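Local coordinates for protein 2,5-dihydroxypyridine 5,6-dioxygenase (Pseudomonas putida KT2440, PDB 7CUP) that catalyses the iron-dependent dioxygenolytic ring cleavage of 2,5-dihydroxypyridine between carbons 5 and 6, giving N-formylmaleamate in aerobic nicotinate degradation, at residues A[220-225]-A[277-282]; A[212-217]-A[321-326]. One frame throughout, in Å; residues are numbered along the deposited sequence.

In the fold
Contacts 1 and 2 have centres 9 Å apart and share the small antiparallel sheet of strands 215-216 and 221-222: contact 2 uses the first strand, contact 1 the second. Along the chain the order is 212-217, 220-225, 277-282, 321-326. Contact 1 sets the second strand against the loop between strand 263-269 and helix 290-294. Contact 2 sets the first beside strand 319-323, an outermost strand of the five-stranded antiparallel sheet whose residues include iron ligands His265, Ser302 and Asp320. Cys223 O to Gly213 N, 2.8 Å, probably hydrogen-bonds the two directly. The two-stranded sheet thus joins the iron-bearing sheet to the 277-282 loop, where both contacts reach the second subunit.

Contact 1 of 2, residues A[220-225]-A[277-282]; sequences KNYCRE and TAMGLH
Met279 meets Tyr222 tip to tip. Its CB lies 3.6 Å from Tyr222 OH, at the base of a chain that stays extended through SD. The sulfur then packs on main chain, 3.4 Å from Lys220 CA. Beyond it the bend at chi3 (67°) places CE over the centre of the Tyr222 ring, 3.7 Å from the centroid and 10° off the ring normal, a CH-pi contact. The sulfur itself stands farther off and oblique at 5.3 Å from that centroid, which completes a Met-aromatic pair. CE is also 3.6 Å from Asn221 C, so the methyl touches ring and backbone together. The contact joins strand 221-222, second strand of a two-stranded antiparallel sheet, to the 3-10 segment 279-281. There Gly280 N donates to Tyr222 OH over 3.1 Å, with a bent N-H...O angle of 140°. Gly280, with no side chain, lets the ring edge come close, its CA lying in the ring plane 3.7 Å from Tyr222 CE2. The same hydroxyl is hydrogen-bonded to Trp276 O. An alanine in place of Tyr222 would probably leave Gly280 N and Trp276 O without their hydroxyl partner and the Met279 methyl without the ring face it rests on. Lys220 directs NZ away from this contact, to a salt bridge with Asp71 and to the carbonyls of Arg284 and Gly287.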
# COMPACT_ATOMS: atom_id res chain seq x y z
N LYS A 220 2.43 32.20 -1.97
CA LYS A 220 3.08 31.70 -3.21
C LYS A 220 2.43 32.33 -4.45
O LYS A 220 2.12 31.60 -5.39
CB LYS A 220 3.02 30.17 -3.24
CG LYS A 220 3.77 29.52 -2.10
CD LYS A 220 3.35 28.12 -1.79
CE LYS A 220 4.28 27.50 -0.79
NZ LYS A 220 3.57 26.50 0.04
N ASN A 221 2.26 33.65 -4.45
CA ASN A 221 1.75 34.44 -5.60
C ASN A 221 2.84 35.40 -6.00
O ASN A 221 3.54 35.87 -5.11
CB ASN A 221 0.50 35.27 -5.26
CG ASN A 221 -0.71 34.40 -5.01
OD1 ASN A 221 -1.57 34.71 -4.17
ND2 ASN A 221 -0.78 33.30 -5.75
N TYR A 222 2.99 35.64 -7.28
CA TYR A 222 3.69 36.83 -7.82
C TYR A 222 2.70 38.00 -7.76
O TYR A 222 1.61 37.87 -8.34
CB TYR A 222 4.17 36.56 -9.24
CG TYR A 222 5.16 35.44 -9.36
CD1 TYR A 222 6.51 35.65 -9.16
CD2 TYR A 222 4.78 34.18 -9.78
CE1 TYR A 222 7.45 34.65 -9.36
CE2 TYR A 222 5.69 33.15 -9.96
CZ TYR A 222 7.04 33.38 -9.74
OH TYR A 222 7.94 32.36 -9.90
N CYS A 223 3.05 39.08 -7.09
CA CYS A 223 2.19 40.30 -7.03
C CYS A 223 1.93 40.79 -8.46
O CYS A 223 2.88 40.88 -9.25
CB CYS A 223 2.86 41.40 -6.22
SG CYS A 223 2.95 40.96 -4.47
N ARG A 224 0.68 41.09 -8.80
CA ARG A 224 0.34 41.66 -10.13
C ARG A 224 0.13 43.18 -9.99
O ARG A 224 0.11 43.85 -11.01
CB ARG A 224 -0.84 40.88 -10.72
CG ARG A 224 -0.52 39.42 -11.02
CD ARG A 224 0.73 39.29 -11.87
NE ARG A 224 0.61 39.99 -13.17
CZ ARG A 224 0.31 39.40 -14.33
NH1 ARG A 224 0.11 38.09 -14.39
NH2 ARG A 224 0.25 40.11 -15.44
N GLU A 225 0.06 43.69 -8.77
CA GLU A 225 0.16 45.15 -8.49
C GLU A 225 0.99 45.32 -7.22
O GLU A 225 1.06 44.39 -6.41
CB GLU A 225 -1.19 45.85 -8.30
CG GLU A 225 -2.41 45.04 -8.70
CD GLU A 225 -3.73 45.60 -8.19
OE1 GLU A 225 -4.60 44.79 -7.71
OE2 GLU A 225 -3.90 46.86 -8.26
N THR A 277 11.86 32.32 -10.84
CA THR A 277 10.78 31.80 -11.73
C THR A 277 10.26 30.42 -11.27
O THR A 277 9.21 29.98 -11.75
CB THR A 277 11.25 31.71 -13.18
OG1 THR A 277 12.42 30.87 -13.13
CG2 THR A 277 11.47 33.07 -13.78
N ALA A 278 10.98 29.73 -10.41
CA ALA A 278 10.67 28.33 -10.02
C ALA A 278 9.25 28.20 -9.44
O ALA A 278 8.54 27.22 -9.79
CB ALA A 278 11.74 27.86 -9.08
N MET A 279 8.80 29.15 -8.62
CA MET A 279 7.52 29.03 -7.87
C MET A 279 6.38 28.86 -8.88
O MET A 279 5.48 28.02 -8.64
CB MET A 279 7.28 30.29 -7.02
CG MET A 279 6.16 30.16 -6.03
SD MET A 279 5.99 31.67 -5.04
CE MET A 279 5.44 32.86 -6.26
N GLY A 280 6.46 29.61 -9.98
CA GLY A 280 5.41 29.65 -11.02
C GLY A 280 5.27 28.33 -11.75
O GLY A 280 4.29 28.18 -12.49
N LEU A 281 6.19 27.38 -11.59
CA LEU A 281 6.12 26.10 -12.30
C LEU A 281 5.56 25.03 -11.36
O LEU A 281 5.45 23.86 -11.82
CB LEU A 281 7.53 25.74 -12.80
CG LEU A 281 8.00 26.65 -13.93
CD1 LEU A 281 9.51 26.68 -14.00
CD2 LEU A 281 7.43 26.18 -15.25
N HIS A 282 5.23 25.41 -10.12
CA HIS A 282 4.86 24.45 -9.04
C HIS A 282 3.42 24.68 -8.55
O HIS A 282 2.86 25.77 -8.78
CB HIS A 282 5.91 24.56 -7.93
CG HIS A 282 7.11 23.72 -8.16
ND1 HIS A 282 7.08 22.37 -7.91
CD2 HIS A 282 8.35 24.03 -8.59
CE1 HIS A 282 8.27 21.87 -8.18
NE2 HIS A 282 9.07 22.88 -8.58

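Contact 2 of 2, residues A[212-217]-A[321-326]; sequences VGDIIL and IPLRNC
Asp214 and Arg324 form a salt bridge where strand 215-216 lies beside strand 319-323, outermost in its five-stranded antiparallel sheet; segments 212-216 and 321-324 run 148° apart, roughly antiparallel. Asp214 OD1 is held by two donors of one residue: Arg324 N at 3.0 Å and Arg324 NH1 at 3.2 Å. They reach the oxygen from opposite faces of the carboxylate plane, and that plane stands 73° from the guanidinium. NH1 is shared, since it also donates to Val212 O over 3.0 Å; the bend of Arg324 at chi3 (62°) turns NE off an extended course. Asp214 crosses Leu323 at about a right angle, with OD2 3.5 Å from Leu323 CD2. Farther along, Ile215 O is buried without a hydrogen-bond partner. Pro322, which has no N-H, offers it CD at 3.2 Å, and Ile321 CA makes a CA-H...O contact with it. One water bridges Asp214 OD1 and Pro322 O. In the next shell Asp211 N bonds Asp214 OD2, while Glu246 of the second subunit forms a salt bridge with Arg324 NH2. A carboxylate is thus paired with each amino nitrogen, and the nearby guanidinium would be expected to favour the ionised form of Asp214. Gly213, with no side chain, leaves room for the guanidinium, and its carbonyl carbon C lies 3.5 Å from Arg324 NH1.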
# COMPACT_ATOMS: atom_id res chain seq x y z
N VAL A 212 5.41 44.56 -8.67
CA VAL A 212 4.87 43.54 -9.60
C VAL A 212 5.98 42.49 -9.72
O VAL A 212 7.15 42.88 -9.88
CB VAL A 212 4.46 44.14 -10.97
CG1 VAL A 212 4.05 43.07 -11.97
CG2 VAL A 212 3.35 45.17 -10.84
N GLY A 213 5.64 41.21 -9.52
CA GLY A 213 6.61 40.11 -9.62
C GLY A 213 7.21 39.71 -8.28
O GLY A 213 7.81 38.63 -8.21
N ASP A 214 7.07 40.53 -7.24
CA ASP A 214 7.63 40.14 -5.92
C ASP A 214 6.69 39.12 -5.29
O ASP A 214 5.58 38.94 -5.79
CB ASP A 214 7.95 41.36 -5.06
CG ASP A 214 9.19 42.09 -5.55
OD1 ASP A 214 10.05 41.42 -6.16
OD2 ASP A 214 9.30 43.32 -5.30
N ILE A 215 7.13 38.47 -4.22
CA ILE A 215 6.46 37.23 -3.73
C ILE A 215 6.08 37.38 -2.26
O ILE A 215 6.88 37.92 -1.48
CB ILE A 215 7.38 36.02 -4.00
CG1 ILE A 215 7.64 35.87 -5.50
CG2 ILE A 215 6.80 34.74 -3.40
CD1 ILE A 215 8.51 34.69 -5.88
N ILE A 216 4.94 36.82 -1.88
CA ILE A 216 4.60 36.57 -0.46
C ILE A 216 4.50 35.06 -0.22
O ILE A 216 3.76 34.41 -0.95
CB ILE A 216 3.33 37.30 -0.03
CG1 ILE A 216 3.42 38.79 -0.36
CG2 ILE A 216 3.12 37.04 1.44
CD1 ILE A 216 2.14 39.51 -0.17
N LEU A 217 5.25 34.56 0.77
CA LEU A 217 5.13 33.18 1.30
C LEU A 217 4.44 33.27 2.66
O LEU A 217 4.80 34.12 3.45
CB LEU A 217 6.55 32.62 1.39
CG LEU A 217 7.37 32.66 0.11
CD1 LEU A 217 8.76 32.13 0.35
CD2 LEU A 217 6.70 31.87 -1.01
N ILE A 321 9.00 37.28 2.62
CA ILE A 321 8.75 38.16 1.45
C ILE A 321 10.09 38.51 0.81
O ILE A 321 10.81 39.36 1.33
CB ILE A 321 7.98 39.42 1.87
CG1 ILE A 321 6.67 39.05 2.54
CG2 ILE A 321 7.80 40.33 0.68
CD1 ILE A 321 5.91 40.23 3.15
N PRO A 322 10.45 37.88 -0.33
CA PRO A 322 11.61 38.27 -1.11
C PRO A 322 11.30 39.36 -2.15
O PRO A 322 10.29 39.29 -2.80
CB PRO A 322 12.02 36.99 -1.85
CG PRO A 322 10.76 36.13 -1.88
CD PRO A 322 9.78 36.70 -0.88
N LEU A 323 12.20 40.33 -2.28
CA LEU A 323 12.09 41.43 -3.28
C LEU A 323 13.24 41.32 -4.27
O LEU A 323 14.37 40.99 -3.83
CB LEU A 323 12.12 42.77 -2.55
CG LEU A 323 11.14 42.90 -1.40
CD1 LEU A 323 11.36 44.23 -0.70
CD2 LEU A 323 9.70 42.78 -1.90
N ARG A 324 12.94 41.57 -5.54
CA ARG A 324 13.93 41.63 -6.65
C ARG A 324 14.45 43.05 -6.83
O ARG A 324 13.77 43.99 -6.38
CB ARG A 324 13.25 41.33 -7.99
CG ARG A 324 13.17 39.87 -8.33
CD ARG A 324 11.82 39.60 -8.95
NE ARG A 324 11.50 40.30 -10.19
CZ ARG A 324 10.56 41.25 -10.34
NH1 ARG A 324 9.86 41.75 -9.32
NH2 ARG A 324 10.35 41.69 -11.56
N ASN A 325 15.57 43.19 -7.55
CA ASN A 325 16.03 44.47 -8.16
C ASN A 325 16.45 45.47 -7.09
O ASN A 325 16.52 46.65 -7.41
CB ASN A 325 14.94 45.15 -8.99
CG ASN A 325 14.41 44.24 -10.07
OD1 ASN A 325 15.16 43.42 -10.57
ND2 ASN A 325 13.12 44.37 -10.40
N CYS A 326 16.77 44.99 -5.88
CA CYS A 326 16.99 45.84 -4.70
C CYS A 326 18.47 46.18 -4.62
O CYS A 326 19.30 45.38 -5.10
CB CYS A 326 16.53 45.20 -3.39
SG CYS A 326 14.74 45.29 -3.10
O HOH W 1 11.29 44.86 -5.76
O HOH W 2 10.75 38.53 -5.50